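Non-reducing end beta-L-arabinofuranosidase (Bacteroides thetaiotaomicron, PDB 5MQO) probably hydrolyses glycosidic bonds in plant pectin as a GH127-family glycoside hydrolase, consistent with an aceric acidase role. Local coordinates at residues 124-129 with 206-211; 110-115 with 201-206; 606-611 with 692-697; 620-625 with 670-675; 477-482 with 560-565. All coordinates share one frame; numbering follows the deposited sequence.

Interaction 1: 124-129 with 206-211; sequences KLMDNF and RATGKT
D127 and K210 form the polar half of this contact. The lysine ammonium sits close to both carboxylate oxygens, with K210 NZ 2.9 Å from D127 OD2 in a salt bridge. Its hydrogen bond to OD1 is weak. K210 stays extended beyond CG and meets the aspartate at about a right angle. Beside this pair, M126 and T208 meet tip to tip. M126 CE lies 4.0 Å from T208 CG2, because the methionine chain bends at its last torsion (chi3 -72°). Both segments belong to the GH127 catalytic domain, of the six-hairpin clan, whose members are built on an (alpha/alpha)6 barrel of helix pairs. Here helix 120-136 touches the C-terminal end of helix 192-208. The second shell positions the lysine. D123, one turn before D127 on the same helix, also forms a salt bridge with K210 NZ, so the ammonium is held by two acids. Were D127 an alanine, K210 would probably keep D123 but lose its second acid, and its chain end would be likelier to swing. T208 OG1 accepts from the backbone N of K210 at 3.0 Å, an ST turn that sets the start of the lysine. The same hydroxyl bonds to H204 O. G209, between T208 and K210, has a positive phi (88°) and turns the chain out of the helix. M126 also rests on V110, A111 and Y114 of helix 102-117.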
# COMPACT_ATOMS: atom_id res chain seq x y z
N LYS A 124 -8.02 26.09 -9.22
CA LYS A 124 -7.21 27.23 -9.68
C LYS A 124 -5.71 27.01 -9.48
O LYS A 124 -4.90 27.20 -10.41
CB LYS A 124 -7.69 28.52 -8.98
CG LYS A 124 -9.08 28.91 -9.46
CD LYS A 124 -9.91 29.71 -8.45
CE LYS A 124 -11.39 29.71 -8.85
NZ LYS A 124 -12.15 30.90 -8.38
N LEU A 125 -5.34 26.59 -8.27
CA LEU A 125 -3.98 26.13 -7.97
C LEU A 125 -3.46 25.06 -8.94
O LEU A 125 -2.27 25.00 -9.24
CB LEU A 125 -3.93 25.61 -6.54
CG LEU A 125 -2.68 24.89 -6.04
CD1 LEU A 125 -1.42 25.72 -6.16
CD2 LEU A 125 -2.92 24.48 -4.59
N MET A 126 -4.36 24.21 -9.44
CA MET A 126 -4.00 23.23 -10.48
C MET A 126 -3.79 23.89 -11.86
O MET A 126 -2.76 23.67 -12.51
CB MET A 126 -5.05 22.10 -10.56
CG MET A 126 -4.94 21.15 -9.37
SD MET A 126 -5.84 19.60 -9.49
CE MET A 126 -7.53 20.16 -9.31
N ASP A 127 -4.76 24.70 -12.28
CA ASP A 127 -4.67 25.46 -13.53
C ASP A 127 -3.41 26.30 -13.64
O ASP A 127 -2.89 26.47 -14.75
CB ASP A 127 -5.88 26.38 -13.72
CG ASP A 127 -7.12 25.64 -14.22
OD1 ASP A 127 -7.04 24.45 -14.64
OD2 ASP A 127 -8.18 26.28 -14.22
N ASN A 128 -2.92 26.82 -12.52
CA ASN A 128 -1.61 27.50 -12.51
C ASN A 128 -0.42 26.56 -12.64
O ASN A 128 0.54 26.86 -13.35
CB ASN A 128 -1.46 28.40 -11.27
CG ASN A 128 -2.15 29.74 -11.45
OD1 ASN A 128 -1.99 30.39 -12.49
ND2 ASN A 128 -2.93 30.15 -10.45
N PHE A 129 -0.46 25.42 -11.96
CA PHE A 129 0.61 24.43 -12.09
C PHE A 129 0.71 23.96 -13.54
O PHE A 129 1.80 23.92 -14.12
CB PHE A 129 0.38 23.25 -11.16
CG PHE A 129 1.48 22.24 -11.19
CD1 PHE A 129 2.64 22.44 -10.45
CD2 PHE A 129 1.39 21.10 -11.99
CE1 PHE A 129 3.68 21.52 -10.49
CE2 PHE A 129 2.42 20.19 -12.03
CZ PHE A 129 3.57 20.39 -11.28
N ARG A 206 -9.43 12.79 -15.17
CA ARG A 206 -10.49 12.02 -14.55
C ARG A 206 -11.23 12.78 -13.45
O ARG A 206 -12.41 12.53 -13.24
CB ARG A 206 -9.90 10.70 -14.05
CG ARG A 206 -9.48 9.80 -15.22
CD ARG A 206 -9.01 8.42 -14.80
NE ARG A 206 -8.66 7.59 -15.96
CZ ARG A 206 -7.87 6.51 -15.94
NH1 ARG A 206 -7.30 6.08 -14.82
NH2 ARG A 206 -7.63 5.86 -17.07
N ALA A 207 -10.55 13.71 -12.78
CA ALA A 207 -11.10 14.46 -11.66
C ALA A 207 -11.82 15.73 -12.06
O ALA A 207 -12.84 16.05 -11.44
CB ALA A 207 -9.99 14.81 -10.68
N THR A 208 -11.27 16.47 -13.03
CA THR A 208 -11.76 17.79 -13.43
C THR A 208 -12.57 17.80 -14.73
O THR A 208 -13.32 18.74 -15.00
CB THR A 208 -10.59 18.79 -13.63
OG1 THR A 208 -9.82 18.47 -14.81
CG2 THR A 208 -9.66 18.80 -12.40
N GLY A 209 -12.38 16.79 -15.57
CA GLY A 209 -12.94 16.80 -16.92
C GLY A 209 -12.04 17.46 -17.94
O GLY A 209 -12.18 17.20 -19.12
N LYS A 210 -11.09 18.28 -17.49
CA LYS A 210 -10.31 19.12 -18.38
C LYS A 210 -9.20 18.36 -19.09
O LYS A 210 -8.53 17.48 -18.51
CB LYS A 210 -9.69 20.29 -17.60
CG LYS A 210 -10.68 21.17 -16.85
CD LYS A 210 -10.01 22.45 -16.39
CE LYS A 210 -10.85 23.21 -15.37
NZ LYS A 210 -10.04 24.14 -14.54
N THR A 211 -8.97 18.78 -20.33
CA THR A 211 -7.96 18.21 -21.21
C THR A 211 -6.60 18.97 -21.18
O THR A 211 -5.66 18.64 -21.90
CB THR A 211 -8.52 18.15 -22.64
OG1 THR A 211 -7.75 17.21 -23.40
CG2 THR A 211 -8.52 19.55 -23.34

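Interaction 2: 110-115 with 201-206; sequences VASVYA and GIVHHR
A111 and V203 supply the apolar part of this contact. A111 CB points at the other helix and lies 4.0 Å from V203 CG1. It is equally close to H204 CA, so the alanine methyl rests on the backbone of the facing helix. The small alanine is consistent with the close approach of the backbones, A111 CA lying 5.4 Å from H204 CA. V203 turns CG1 opposite its own backbone N (chi1 171°), which carries this methyl to A111. The same methyl meets a hydroxyl, with S112 OG 3.4 Å from V203 CG1. This is van der Waals contact. The hydroxyl finds its hydrogen bonds elsewhere, with E108 O one turn back and with Q468 NE2. No hydrogen bond joins the two segments. The helix axes run 8.7 Å apart and nearly parallel, at 19°. Close, almost parallel packing of this kind between helices 102-117 and 192-208 is consistent with the (alpha/alpha)6 barrel of six-hairpin glycosidases.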
# COMPACT_ATOMS: atom_id res chain seq x y z
N VAL A 110 -3.16 16.48 -5.35
CA VAL A 110 -4.10 17.60 -5.28
C VAL A 110 -5.37 17.28 -6.10
O VAL A 110 -6.48 17.47 -5.60
CB VAL A 110 -3.48 18.95 -5.77
CG1 VAL A 110 -4.53 20.03 -5.90
CG2 VAL A 110 -2.39 19.45 -4.83
N ALA A 111 -5.21 16.78 -7.32
CA ALA A 111 -6.34 16.38 -8.17
C ALA A 111 -7.19 15.29 -7.58
O ALA A 111 -8.37 15.21 -7.88
CB ALA A 111 -5.84 15.92 -9.53
N SER A 112 -6.57 14.42 -6.81
CA SER A 112 -7.23 13.25 -6.27
C SER A 112 -8.15 13.63 -5.13
O SER A 112 -9.26 13.10 -4.99
CB SER A 112 -6.17 12.25 -5.80
OG SER A 112 -5.40 11.78 -6.90
N VAL A 113 -7.62 14.53 -4.31
CA VAL A 113 -8.34 15.22 -3.24
C VAL A 113 -9.49 16.07 -3.78
O VAL A 113 -10.60 16.01 -3.28
CB VAL A 113 -7.36 16.12 -2.46
CG1 VAL A 113 -8.07 17.15 -1.59
CG2 VAL A 113 -6.42 15.25 -1.62
N TYR A 114 -9.19 16.87 -4.80
CA TYR A 114 -10.21 17.65 -5.51
C TYR A 114 -11.37 16.81 -6.00
O TYR A 114 -12.51 17.21 -5.88
CB TYR A 114 -9.59 18.43 -6.67
CG TYR A 114 -10.58 19.23 -7.48
CD1 TYR A 114 -10.94 20.52 -7.10
CD2 TYR A 114 -11.17 18.68 -8.61
CE1 TYR A 114 -11.88 21.24 -7.83
CE2 TYR A 114 -12.09 19.38 -9.35
CZ TYR A 114 -12.44 20.66 -8.97
OH TYR A 114 -13.35 21.35 -9.74
N ALA A 115 -11.10 15.63 -6.55
CA ALA A 115 -12.18 14.75 -7.04
C ALA A 115 -13.26 14.47 -5.98
O ALA A 115 -14.44 14.31 -6.29
CB ALA A 115 -11.61 13.44 -7.58
N GLY A 201 -1.48 13.67 -15.36
CA GLY A 201 -2.40 14.14 -16.37
C GLY A 201 -3.64 13.30 -16.46
O GLY A 201 -4.74 13.85 -16.65
N ILE A 202 -3.49 11.97 -16.35
CA ILE A 202 -4.63 11.05 -16.39
C ILE A 202 -5.56 11.35 -15.21
O ILE A 202 -6.77 11.56 -15.37
CB ILE A 202 -4.18 9.58 -16.30
CG1 ILE A 202 -3.41 9.16 -17.54
CG2 ILE A 202 -5.36 8.61 -16.11
CD1 ILE A 202 -2.48 8.01 -17.22
N VAL A 203 -4.97 11.38 -14.02
CA VAL A 203 -5.69 11.64 -12.78
C VAL A 203 -6.36 13.02 -12.82
O VAL A 203 -7.50 13.17 -12.37
CB VAL A 203 -4.74 11.52 -11.57
CG1 VAL A 203 -5.41 12.00 -10.29
CG2 VAL A 203 -4.26 10.08 -11.42
N HIS A 204 -5.66 14.02 -13.35
CA HIS A 204 -6.25 15.33 -13.46
C HIS A 204 -7.48 15.31 -14.38
O HIS A 204 -8.51 15.88 -14.05
CB HIS A 204 -5.25 16.36 -13.95
CG HIS A 204 -5.85 17.71 -14.13
ND1 HIS A 204 -6.28 18.18 -15.35
CD2 HIS A 204 -6.15 18.67 -13.23
CE1 HIS A 204 -6.80 19.38 -15.20
NE2 HIS A 204 -6.73 19.71 -13.92
N HIS A 205 -7.34 14.67 -15.54
CA HIS A 205 -8.43 14.50 -16.52
C HIS A 205 -9.66 13.86 -15.90
O HIS A 205 -10.77 14.33 -16.08
CB HIS A 205 -7.96 13.63 -17.67
CG HIS A 205 -8.98 13.42 -18.74
ND1 HIS A 205 -9.70 14.46 -19.31
CD2 HIS A 205 -9.38 12.30 -19.39
CE1 HIS A 205 -10.51 13.98 -20.24
NE2 HIS A 205 -10.33 12.67 -20.31
N ARG A 206 -9.43 12.79 -15.17
CA ARG A 206 -10.49 12.02 -14.55
C ARG A 206 -11.23 12.78 -13.45
O ARG A 206 -12.41 12.53 -13.24
CB ARG A 206 -9.90 10.70 -14.05
CG ARG A 206 -9.48 9.80 -15.22
CD ARG A 206 -9.01 8.42 -14.80
NE ARG A 206 -8.66 7.59 -15.96
CZ ARG A 206 -7.87 6.51 -15.94
NH1 ARG A 206 -7.30 6.08 -14.82
NH2 ARG A 206 -7.63 5.86 -17.07

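Interaction 3: 606-611 with 692-697; sequences YCLESM and VWMPLA
V692 lays its two methyls against the backbone of Y606 and the CB of C607. V692 CG1 lies 3.6 Å from Y606 O, and V692 CG2 lies 4.1 Å from C607 CB. Y606 takes part mainly through its backbone, since its ring leads away and its OH bonds to V643 O. Further along strand 604-609, L608 meets M694. The two side chains cross at about a right angle. M694 SD is 4.0 Å from L608 CD2 and as near to L608 CB, so the sulfur sits against both ends of the leucine. All the touching residues are buried. No hydrogen bond joins the two segments, although L608 bonds through its backbone to T691 just before V692. The two strands are antiparallel neighbours in the curled, mixed beta-sheet of the GH127 C-terminal domain, and here strand 690-697 is broken by a bulge or short loop, so side chains rather than backbone bonds make the contact.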
# COMPACT_ATOMS: atom_id res chain seq x y z
N TYR A 606 -0.08 -4.55 15.99
CA TYR A 606 0.27 -3.74 17.14
C TYR A 606 1.76 -3.86 17.45
O TYR A 606 2.43 -4.82 17.04
CB TYR A 606 -0.59 -4.12 18.35
CG TYR A 606 -1.91 -3.39 18.38
CD1 TYR A 606 -2.96 -3.78 17.54
CD2 TYR A 606 -2.11 -2.31 19.21
CE1 TYR A 606 -4.17 -3.10 17.53
CE2 TYR A 606 -3.30 -1.63 19.23
CZ TYR A 606 -4.34 -2.03 18.39
OH TYR A 606 -5.54 -1.36 18.38
N CYS A 607 2.24 -2.87 18.19
CA CYS A 607 3.61 -2.83 18.69
C CYS A 607 3.65 -2.30 20.09
O CYS A 607 2.63 -1.84 20.61
CB CYS A 607 4.45 -1.89 17.82
SG CYS A 607 3.99 -0.16 17.94
N LEU A 608 4.84 -2.36 20.69
CA LEU A 608 5.14 -1.81 22.03
C LEU A 608 6.25 -0.76 21.94
O LEU A 608 7.30 -1.05 21.36
CB LEU A 608 5.59 -2.94 22.95
CG LEU A 608 6.09 -2.59 24.37
CD1 LEU A 608 5.05 -1.84 25.18
CD2 LEU A 608 6.50 -3.85 25.14
N GLU A 609 6.00 0.45 22.49
CA GLU A 609 7.03 1.51 22.66
C GLU A 609 7.45 1.64 24.12
O GLU A 609 6.67 1.32 25.00
CB GLU A 609 6.55 2.88 22.21
CG GLU A 609 6.07 2.92 20.79
CD GLU A 609 6.12 4.29 20.18
OE1 GLU A 609 5.05 4.89 19.98
OE2 GLU A 609 7.23 4.77 19.87
N SER A 610 8.66 2.15 24.37
CA SER A 610 9.24 2.14 25.72
C SER A 610 8.49 3.02 26.68
O SER A 610 8.39 2.68 27.84
CB SER A 610 10.72 2.55 25.72
OG SER A 610 10.99 3.61 24.81
N MET A 611 7.92 4.13 26.20
CA MET A 611 7.09 5.00 27.04
C MET A 611 5.72 4.42 27.50
O MET A 611 5.08 5.05 28.32
CB MET A 611 6.91 6.40 26.39
CG MET A 611 6.08 6.51 25.10
SD MET A 611 6.97 6.09 23.57
CE MET A 611 8.22 7.37 23.40
N VAL A 692 7.86 -4.74 17.28
CA VAL A 692 6.61 -5.41 16.94
C VAL A 692 6.63 -6.82 17.55
O VAL A 692 5.74 -7.20 18.29
CB VAL A 692 6.35 -5.47 15.41
CG1 VAL A 692 5.06 -6.23 15.06
CG2 VAL A 692 6.32 -4.06 14.82
N TRP A 693 7.66 -7.59 17.25
CA TRP A 693 7.72 -8.98 17.74
C TRP A 693 8.29 -8.97 19.15
O TRP A 693 9.25 -8.24 19.41
CB TRP A 693 8.54 -9.87 16.79
CG TRP A 693 7.84 -10.12 15.55
CD1 TRP A 693 7.80 -9.31 14.49
CD2 TRP A 693 7.02 -11.24 15.24
NE1 TRP A 693 7.02 -9.85 13.50
CE2 TRP A 693 6.53 -11.05 13.94
CE3 TRP A 693 6.68 -12.42 15.92
CZ2 TRP A 693 5.69 -11.97 13.30
CZ3 TRP A 693 5.83 -13.34 15.30
CH2 TRP A 693 5.34 -13.11 14.00
N MET A 694 7.68 -9.77 20.04
CA MET A 694 8.07 -9.86 21.45
C MET A 694 8.23 -11.32 21.87
O MET A 694 7.56 -12.21 21.32
CB MET A 694 7.03 -9.20 22.37
CG MET A 694 6.93 -7.70 22.25
SD MET A 694 5.42 -6.97 22.97
CE MET A 694 4.17 -7.54 21.80
N PRO A 695 9.09 -11.58 22.86
CA PRO A 695 9.17 -12.92 23.43
C PRO A 695 7.82 -13.45 23.90
O PRO A 695 7.06 -12.74 24.52
CB PRO A 695 10.10 -12.73 24.65
CG PRO A 695 10.91 -11.52 24.33
CD PRO A 695 10.02 -10.64 23.51
N LEU A 696 7.58 -14.72 23.62
CA LEU A 696 6.36 -15.43 23.99
C LEU A 696 6.64 -16.45 25.09
O LEU A 696 7.56 -17.24 24.96
CB LEU A 696 5.84 -16.15 22.74
CG LEU A 696 4.57 -16.99 22.82
CD1 LEU A 696 3.31 -16.16 23.06
CD2 LEU A 696 4.46 -17.82 21.54
N ALA A 697 5.84 -16.44 26.16
CA ALA A 697 5.88 -17.49 27.18
C ALA A 697 4.61 -18.33 27.12
O ALA A 697 3.54 -17.83 27.49
CB ALA A 697 6.04 -16.88 28.55

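Interaction 4: 620-625 with 670-675; sequences DNILIP and KTVDIR
I622 and V672 make the tightest point of this contact, with I622 CD1 3.5 Å from V672 CG1. These two side chains cross at about a right angle. I674 lies alongside I622, the two side chains pointing opposite ways. I674 CG2 lies 4.1 Å from I622 CD1 and touches I622 CG2 as well. The other arm of I674 serves I624, with I674 CD1 and I624 CD1 3.7 Å apart. I674 can serve both isoleucines because its CG1 is tucked over its own backbone (chi1 62°). That sends the CD1 arm to I624 and leaves CG2 for I622. All four side chains are buried, and the contact between the segments is wholly apolar. The outer side of strand 670-675 is quite different. T671 and D673 alternate with V672 and I674, and both are exposed. D673 points away and forms a salt bridge with K648. On strand 622-625, L623 likewise takes the other face and rests on P695 and A668. The two strands cross at 91° with their axes 8.4 Å apart, so they face each other without pairing. Strand 640-651 is the link between them, since it pairs antiparallel with both. Strand 690-697 runs parallel to 622-625 on its other flank, and I624 bonds to it through the backbone.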
# COMPACT_ATOMS: atom_id res chain seq x y z
N ASP A 620 13.26 -4.86 26.40
CA ASP A 620 13.81 -6.19 26.08
C ASP A 620 13.33 -7.27 27.05
O ASP A 620 13.13 -8.40 26.64
CB ASP A 620 15.34 -6.19 26.03
CG ASP A 620 15.91 -5.42 24.85
OD1 ASP A 620 15.24 -5.18 23.82
OD2 ASP A 620 17.09 -5.06 24.96
N ASN A 621 13.10 -6.90 28.31
CA ASN A 621 12.64 -7.81 29.36
C ASN A 621 11.13 -8.15 29.37
O ASN A 621 10.69 -8.93 30.23
CB ASN A 621 12.98 -7.21 30.74
CG ASN A 621 14.46 -6.97 30.93
OD1 ASN A 621 14.86 -6.00 31.56
ND2 ASN A 621 15.28 -7.83 30.37
N ILE A 622 10.35 -7.59 28.45
CA ILE A 622 8.91 -7.84 28.42
C ILE A 622 8.59 -9.17 27.73
O ILE A 622 8.97 -9.34 26.58
CB ILE A 622 8.18 -6.71 27.66
CG1 ILE A 622 8.45 -5.34 28.31
CG2 ILE A 622 6.69 -6.99 27.58
CD1 ILE A 622 8.01 -5.23 29.76
N LEU A 623 7.91 -10.09 28.42
CA LEU A 623 7.40 -11.34 27.81
C LEU A 623 5.90 -11.37 27.76
O LEU A 623 5.23 -11.04 28.74
CB LEU A 623 7.78 -12.58 28.59
CG LEU A 623 9.07 -12.61 29.37
CD1 LEU A 623 9.09 -13.92 30.17
CD2 LEU A 623 10.25 -12.47 28.41
N ILE A 624 5.37 -11.85 26.66
CA ILE A 624 3.94 -11.97 26.49
C ILE A 624 3.54 -13.43 26.78
O ILE A 624 3.89 -14.30 25.99
CB ILE A 624 3.55 -11.58 25.06
CG1 ILE A 624 3.97 -10.13 24.76
CG2 ILE A 624 2.07 -11.78 24.83
CD1 ILE A 624 3.45 -9.09 25.75
N PRO A 625 2.83 -13.70 27.89
CA PRO A 625 2.31 -15.05 28.03
C PRO A 625 1.26 -15.32 26.98
O PRO A 625 0.52 -14.39 26.61
CB PRO A 625 1.70 -15.07 29.43
CG PRO A 625 1.45 -13.68 29.76
CD PRO A 625 2.43 -12.85 29.02
N LYS A 670 8.26 -12.01 37.90
CA LYS A 670 7.46 -10.77 38.09
C LYS A 670 6.46 -10.46 36.95
O LYS A 670 6.40 -11.19 35.95
CB LYS A 670 8.39 -9.56 38.29
CG LYS A 670 9.44 -9.79 39.34
CD LYS A 670 10.31 -8.57 39.56
CE LYS A 670 11.49 -8.96 40.45
NZ LYS A 670 11.99 -7.86 41.32
N THR A 671 5.69 -9.39 37.12
CA THR A 671 4.76 -8.90 36.08
C THR A 671 4.82 -7.40 35.93
O THR A 671 5.34 -6.71 36.78
CB THR A 671 3.29 -9.30 36.35
OG1 THR A 671 2.86 -8.81 37.63
CG2 THR A 671 3.11 -10.82 36.27
N VAL A 672 4.33 -6.90 34.82
CA VAL A 672 4.32 -5.45 34.59
C VAL A 672 3.22 -5.04 33.61
O VAL A 672 2.88 -5.78 32.68
CB VAL A 672 5.72 -4.90 34.16
CG1 VAL A 672 6.08 -5.31 32.72
CG2 VAL A 672 5.79 -3.38 34.35
N ASP A 673 2.65 -3.87 33.87
CA ASP A 673 1.59 -3.30 33.04
C ASP A 673 2.28 -2.77 31.79
O ASP A 673 3.29 -2.03 31.88
CB ASP A 673 0.81 -2.16 33.77
CG ASP A 673 -0.05 -2.64 34.98
OD1 ASP A 673 -0.02 -3.84 35.34
OD2 ASP A 673 -0.76 -1.80 35.59
N ILE A 674 1.76 -3.18 30.63
CA ILE A 674 2.16 -2.64 29.33
C ILE A 674 0.92 -2.14 28.62
O ILE A 674 -0.21 -2.51 28.93
CB ILE A 674 2.87 -3.69 28.44
CG1 ILE A 674 1.96 -4.88 28.10
CG2 ILE A 674 4.13 -4.20 29.12
CD1 ILE A 674 2.47 -5.70 26.93
N ARG A 675 1.16 -1.29 27.64
CA ARG A 675 0.14 -0.87 26.72
C ARG A 675 0.70 -0.98 25.29
O ARG A 675 1.79 -0.47 25.00
CB ARG A 675 -0.27 0.54 27.09
CG ARG A 675 -1.02 1.26 26.01
CD ARG A 675 -1.75 2.46 26.53
NE ARG A 675 -0.87 3.53 27.00
CZ ARG A 675 -1.25 4.81 27.11
NH1 ARG A 675 -2.48 5.20 26.76
NH2 ARG A 675 -0.38 5.71 27.56

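Interaction 5: 477-482 with 560-565; sequences SPEGIY and YAEVNR
The rings of Y482 and Y560 form a T-shaped pair. Y482 turns its edge to one face of Y560, and its CD2 stands 3.6 Å above the Y560 ring, over the centre. The centroids are 4.9 Å apart and the planes meet at 72°. At another edge of Y482, in its plane, lies S477 OG, which shares a hydrogen bond of 3.2 Å with Y482 OH. The Y482 ring also stacks with F532, on the strand between the two segments. Y560 OH bonds to N484 OD1. A leucine in place of Y560 would probably leave the Y482 edge without an aromatic face and N484 without this partner. The second pair is charged and exposed. E479 OE2 and E562 OE2 are 4.0 Å apart, with the carboxylate planes at 63°. E562 OE2 also bonds to S530 OG, and since both glutamates are exposed, solvent may screen the like charges. E479 belongs to a type I turn from S477 to G480. S477 N bonds to G480 O at 3.1 Å, while the return bond is weak. This tight hairpin joins strands 474-477 and 480-483. Strand 529-535 separates 480-483 from 559-565, so the tyrosines reach over it. The arrangement fits one sheet of a beta-sandwich in the GH127 middle domain, with A561 and V563 turned to L544 of the other sheet.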
# COMPACT_ATOMS: atom_id res chain seq x y z
N SER A 477 -18.23 -4.96 -10.83
CA SER A 477 -18.24 -5.91 -11.95
C SER A 477 -19.66 -5.94 -12.48
O SER A 477 -20.52 -5.26 -11.94
CB SER A 477 -17.73 -7.29 -11.54
OG SER A 477 -18.64 -8.01 -10.75
N PRO A 478 -19.92 -6.70 -13.55
CA PRO A 478 -21.32 -6.80 -14.01
C PRO A 478 -22.29 -7.46 -13.00
O PRO A 478 -23.49 -7.15 -13.01
CB PRO A 478 -21.22 -7.62 -15.30
CG PRO A 478 -19.81 -7.41 -15.75
CD PRO A 478 -19.00 -7.36 -14.49
N GLU A 479 -21.77 -8.35 -12.16
CA GLU A 479 -22.54 -8.99 -11.09
C GLU A 479 -23.01 -8.08 -9.95
O GLU A 479 -23.96 -8.42 -9.26
CB GLU A 479 -21.71 -10.14 -10.48
CG GLU A 479 -21.56 -11.36 -11.37
CD GLU A 479 -20.92 -12.54 -10.61
OE1 GLU A 479 -19.82 -12.97 -11.03
OE2 GLU A 479 -21.51 -13.02 -9.60
N GLY A 480 -22.34 -6.94 -9.74
CA GLY A 480 -22.66 -6.04 -8.63
C GLY A 480 -21.48 -5.25 -8.07
O GLY A 480 -20.57 -4.90 -8.80
N ILE A 481 -21.50 -4.99 -6.75
CA ILE A 481 -20.56 -4.12 -6.03
C ILE A 481 -19.85 -4.83 -4.87
O ILE A 481 -20.49 -5.49 -4.03
CB ILE A 481 -21.33 -2.92 -5.45
CG1 ILE A 481 -21.99 -2.16 -6.61
CG2 ILE A 481 -20.42 -2.03 -4.59
CD1 ILE A 481 -22.90 -1.04 -6.18
N TYR A 482 -18.53 -4.64 -4.78
CA TYR A 482 -17.70 -5.31 -3.79
C TYR A 482 -17.20 -4.36 -2.72
O TYR A 482 -16.61 -3.32 -3.04
CB TYR A 482 -16.50 -5.94 -4.49
CG TYR A 482 -16.88 -7.00 -5.48
CD1 TYR A 482 -17.41 -6.66 -6.74
CD2 TYR A 482 -16.72 -8.36 -5.19
CE1 TYR A 482 -17.76 -7.63 -7.67
CE2 TYR A 482 -17.08 -9.34 -6.11
CZ TYR A 482 -17.60 -8.98 -7.34
OH TYR A 482 -17.95 -9.93 -8.25
N TYR A 560 -15.34 -13.52 -0.67
CA TYR A 560 -16.51 -12.60 -0.61
C TYR A 560 -17.80 -13.29 -0.21
O TYR A 560 -18.16 -14.31 -0.81
CB TYR A 560 -16.78 -11.93 -1.97
CG TYR A 560 -15.72 -10.95 -2.37
CD1 TYR A 560 -15.61 -9.71 -1.74
CD2 TYR A 560 -14.82 -11.26 -3.38
CE1 TYR A 560 -14.63 -8.81 -2.09
CE2 TYR A 560 -13.84 -10.36 -3.75
CZ TYR A 560 -13.75 -9.14 -3.11
OH TYR A 560 -12.78 -8.26 -3.49
N ALA A 561 -18.49 -12.70 0.77
CA ALA A 561 -19.89 -13.08 1.07
C ALA A 561 -20.79 -12.31 0.11
O ALA A 561 -20.77 -11.08 0.10
CB ALA A 561 -20.25 -12.77 2.51
N GLU A 562 -21.54 -13.04 -0.72
CA GLU A 562 -22.43 -12.45 -1.72
C GLU A 562 -23.84 -12.30 -1.13
O GLU A 562 -24.28 -13.14 -0.35
CB GLU A 562 -22.50 -13.35 -2.96
CG GLU A 562 -23.29 -12.76 -4.12
CD GLU A 562 -23.37 -13.67 -5.33
OE1 GLU A 562 -22.93 -14.84 -5.25
OE2 GLU A 562 -23.90 -13.22 -6.37
N VAL A 563 -24.52 -11.22 -1.49
CA VAL A 563 -25.93 -11.01 -1.09
C VAL A 563 -26.70 -10.58 -2.33
O VAL A 563 -26.71 -9.41 -2.66
CB VAL A 563 -26.06 -9.96 0.05
CG1 VAL A 563 -27.50 -9.83 0.53
CG2 VAL A 563 -25.19 -10.34 1.24
N ASN A 564 -27.29 -11.54 -3.04
CA ASN A 564 -28.03 -11.23 -4.27
C ASN A 564 -29.50 -10.99 -3.97
O ASN A 564 -30.16 -11.81 -3.34
CB ASN A 564 -27.90 -12.33 -5.31
CG ASN A 564 -28.44 -11.90 -6.67
OD1 ASN A 564 -27.96 -10.93 -7.29
ND2 ASN A 564 -29.46 -12.61 -7.15
N ARG A 565 -30.02 -9.86 -4.45
CA ARG A 565 -31.26 -9.28 -3.95
C ARG A 565 -31.73 -8.20 -4.92
O ARG A 565 -30.91 -7.55 -5.57
CB ARG A 565 -30.97 -8.68 -2.57
CG ARG A 565 -32.16 -8.16 -1.79
CD ARG A 565 -33.04 -9.29 -1.28
NE ARG A 565 -32.31 -10.17 -0.36
CZ ARG A 565 -32.26 -10.04 0.97
NH1 ARG A 565 -32.90 -9.04 1.60
NH2 ARG A 565 -31.55 -10.91 1.69

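In the fold
From the N terminus, interaction 2 opens first at 110-115 and interaction 1 follows at 124-129. Helix 192-208 and the loop after it close both in the same order, so their loops cross. They share R206, touch each other and join three helices of the catalytic domain. Interaction 5 comes next in series and closes a loop of its own between two non-adjacent strands of one sheet in the middle domain, with its centre about 28 Å from that of interaction 2. Interaction 3 then closes a long loop in the C-terminal domain, and interaction 4 lies within that loop. These two meet through strands 622-625 and 690-697, and their centres are about 9 Å apart. They lie across the chain's centre from interactions 1 and 2.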